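Local coordinates for protein adenosyl-chloride synthase (Thermotoga maritima, PDB 2ZBV) that binds adenosine and probably cleaves S-adenosyl-L-methionine by attack of hydroxide or chloride, at residues E107-N113 with E146-L152. Residues are numbered along the deposited sequence.
Sequences EIREIEN and ERVGDRL
Edge strand 105-110 of the mixed N-terminal-domain sheet pairs with strand 77-82 along one edge; along the other runs antiparallel loop 146-152. R109 and R151 form a single non-hydrogen-bonded beta bridge (CA-CA 4.3 Å), flanked by L152 N to I108 O and E110 N to D150 O, both 2.9 Å. Beyond it, V148 O accepts from E112 N (2.9 Å) and N113 N (3.0 Å). At G149 (phi 159°, psi -165°) a CB would clash with E110 O and the preceding carbonyl. R109 (m, m) folds back, giving NE to E107 OE2 (2.6 Å) and NH1 to G149 O (2.9 Å); R151 CG and E146 CA lie over opposite guanidinium faces. E107 (t, t) bridges R109 and, at a long 3.9 Å (OE1 to NE), R151, probably offsetting the closeness of R109 NH2 to R151 NE (3.3 Å). I111 (m, t) and V148 (t), both apolar, meet CG1 to CG1 at 3.5 Å against helix 127-140. E112 OE1 receives D150 N (2.8 Å), and N113 ND2 reaches R147 O at 2.8 Å.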
loop_
_atom_site.group_PDB
_atom_site.type_symbol
_atom_site.label_atom_id
_atom_site.label_comp_id
_atom_site.label_asym_id
_atom_site.label_seq_id
_atom_site.Cartn_x
_atom_site.Cartn_y
_atom_site.Cartn_z
ATOM N N GLU A 107 -13.664 -22.977 19.223
ATOM C CA GLU A 107 -13.514 -24.176 18.407
ATOM C C GLU A 107 -12.367 -24.033 17.416
ATOM O O GLU A 107 -12.133 -22.943 16.893
ATOM C CB GLU A 107 -14.812 -24.416 17.641
ATOM C CG GLU A 107 -14.838 -25.628 16.743
ATOM C CD GLU A 107 -16.162 -25.747 16.006
ATOM O OE1 GLU A 107 -17.218 -25.617 16.663
ATOM O OE2 GLU A 107 -16.155 -25.970 14.778
ATOM N N ILE A 108 -11.668 -25.140 17.161
ATOM C CA ILE A 108 -10.561 -25.163 16.209
ATOM C C ILE A 108 -10.755 -26.325 15.228
ATOM O O ILE A 108 -11.023 -27.457 15.636
ATOM C CB ILE A 108 -9.204 -25.377 16.900
ATOM C CG1 ILE A 108 -9.034 -24.408 18.067
ATOM C CG2 ILE A 108 -8.082 -25.162 15.893
ATOM C CD1 ILE A 108 -7.788 -24.692 18.895
ATOM N N ARG A 109 -10.613 -26.032 13.940
ATOM C CA ARG A 109 -10.766 -27.029 12.882
ATOM C C ARG A 109 -9.493 -27.110 12.048
ATOM O O ARG A 109 -8.812 -26.102 11.840
ATOM C CB ARG A 109 -11.898 -26.628 11.934
ATOM C CG ARG A 109 -13.263 -26.534 12.562
ATOM C CD ARG A 109 -13.906 -27.889 12.589
ATOM N NE ARG A 109 -15.114 -27.893 13.396
ATOM C CZ ARG A 109 -15.883 -28.960 13.569
ATOM N NH1 ARG A 109 -15.564 -30.103 12.980
ATOM N NH2 ARG A 109 -16.952 -28.889 14.347
ATOM N N GLU A 110 -9.163 -28.306 11.576
ATOM C CA GLU A 110 -8.014 -28.435 10.706
ATOM C C GLU A 110 -8.611 -28.359 9.307
ATOM O O GLU A 110 -9.701 -28.882 9.059
ATOM C CB GLU A 110 -7.296 -29.769 10.908
ATOM C CG GLU A 110 -6.239 -30.036 9.834
ATOM C CD GLU A 110 -5.259 -31.123 10.224
ATOM O OE1 GLU A 110 -5.606 -31.958 11.089
ATOM O OE2 GLU A 110 -4.142 -31.147 9.655
ATOM N N ILE A 111 -7.928 -27.672 8.405
ATOM C CA ILE A 111 -8.409 -27.546 7.045
ATOM C C ILE A 111 -8.093 -28.856 6.321
ATOM O O ILE A 111 -6.943 -29.124 5.977
ATOM C CB ILE A 111 -7.725 -26.350 6.334
ATOM C CG1 ILE A 111 -8.068 -25.049 7.081
ATOM C CG2 ILE A 111 -8.168 -26.272 4.879
ATOM C CD1 ILE A 111 -7.406 -23.799 6.521
ATOM N N GLU A 112 -9.119 -29.676 6.111
ATOM C CA GLU A 112 -8.945 -30.965 5.451
ATOM C C GLU A 112 -9.813 -31.107 4.210
ATOM O O GLU A 112 -9.534 -31.932 3.344
ATOM C CB GLU A 112 -9.282 -32.095 6.423
ATOM C CG GLU A 112 -8.499 -32.058 7.721
ATOM C CD GLU A 112 -8.952 -33.132 8.692
ATOM O OE1 GLU A 112 -10.151 -33.150 9.040
ATOM O OE2 GLU A 112 -8.113 -33.958 9.107
ATOM N N ASN A 113 -10.869 -30.305 4.125
ATOM C CA ASN A 113 -11.779 -30.365 2.987
ATOM C C ASN A 113 -11.124 -29.820 1.731
ATOM O O ASN A 113 -11.199 -28.623 1.453
ATOM C CB ASN A 113 -13.049 -29.568 3.273
ATOM C CG ASN A 113 -14.150 -29.863 2.281
ATOM O OD1 ASN A 113 -13.887 -30.301 1.158
ATOM N ND2 ASN A 113 -15.391 -29.613 2.681
ATOM N N GLU A 146 -17.825 -26.469 10.414
ATOM C CA GLU A 146 -17.638 -27.919 10.463
ATOM C C GLU A 146 -17.245 -28.517 9.117
ATOM O O GLU A 146 -16.701 -29.618 9.056
ATOM C CB GLU A 146 -18.926 -28.587 10.936
ATOM C CG GLU A 146 -20.113 -28.221 10.066
ATOM C CD GLU A 146 -21.391 -28.879 10.516
ATOM O OE1 GLU A 146 -21.664 -28.862 11.736
ATOM O OE2 GLU A 146 -22.124 -29.401 9.650
ATOM N N ARG A 147 -17.531 -27.793 8.042
ATOM C CA ARG A 147 -17.220 -28.261 6.699
ATOM C C ARG A 147 -15.739 -28.101 6.338
ATOM O O ARG A 147 -15.285 -28.622 5.319
ATOM C CB ARG A 147 -18.075 -27.513 5.678
ATOM C CG ARG A 147 -19.575 -27.613 5.923
ATOM C CD ARG A 147 -20.084 -29.029 5.741
ATOM N NE ARG A 147 -19.718 -29.567 4.435
ATOM C CZ ARG A 147 -18.914 -30.612 4.269
ATOM N NH1 ARG A 147 -18.405 -31.226 5.329
ATOM N NH2 ARG A 147 -18.612 -31.042 3.052
ATOM N N VAL A 148 -14.989 -27.377 7.163
ATOM C CA VAL A 148 -13.566 -27.180 6.894
ATOM C C VAL A 148 -12.779 -28.453 7.206
ATOM O O VAL A 148 -11.809 -28.766 6.524
ATOM C CB VAL A 148 -12.989 -26.008 7.733
ATOM C CG1 VAL A 148 -11.479 -25.915 7.541
ATOM C CG2 VAL A 148 -13.654 -24.700 7.318
ATOM N N GLY A 149 -13.208 -29.181 8.236
ATOM C CA GLY A 149 -12.533 -30.409 8.622
ATOM C C GLY A 149 -12.830 -30.811 10.056
ATOM O O GLY A 149 -13.761 -30.289 10.671
ATOM N N ASP A 150 -12.037 -31.732 10.596
ATOM C CA ASP A 150 -12.241 -32.203 11.964
ATOM C C ASP A 150 -11.712 -31.215 12.997
ATOM O O ASP A 150 -10.828 -30.404 12.701
ATOM C CB ASP A 150 -11.540 -33.546 12.180
ATOM C CG ASP A 150 -11.791 -34.528 11.053
ATOM O OD1 ASP A 150 -12.946 -34.604 10.574
ATOM O OD2 ASP A 150 -10.833 -35.228 10.650
ATOM N N ARG A 151 -12.251 -31.298 14.210
ATOM C CA ARG A 151 -11.822 -30.433 15.305
ATOM C C ARG A 151 -10.443 -30.831 15.813
ATOM O O ARG A 151 -10.001 -31.963 15.630
ATOM C CB ARG A 151 -12.785 -30.521 16.493
ATOM C CG ARG A 151 -14.173 -29.966 16.274
ATOM C CD ARG A 151 -14.848 -29.759 17.623
ATOM N NE ARG A 151 -16.229 -29.304 17.497
ATOM C CZ ARG A 151 -17.263 -30.108 17.265
ATOM N NH1 ARG A 151 -17.076 -31.417 17.136
ATOM N NH2 ARG A 151 -18.486 -29.603 17.166
ATOM N N LEU A 152 -9.776 -29.884 16.461
ATOM C CA LEU A 152 -8.469 -30.108 17.056
ATOM C C LEU A 152 -8.670 -29.697 18.505
ATOM O O LEU A 152 -9.524 -28.863 18.796
ATOM C CB LEU A 152 -7.411 -29.222 16.392
ATOM C CG LEU A 152 -7.049 -29.569 14.946
ATOM C CD1 LEU A 152 -6.287 -28.417 14.309
ATOM C CD2 LEU A 152 -6.218 -30.851 14.932
HETATM O O HOH W 1 -11.996 -27.498 18.785
HETATM O O HOH W 2 -17.799 -30.383 0.635
#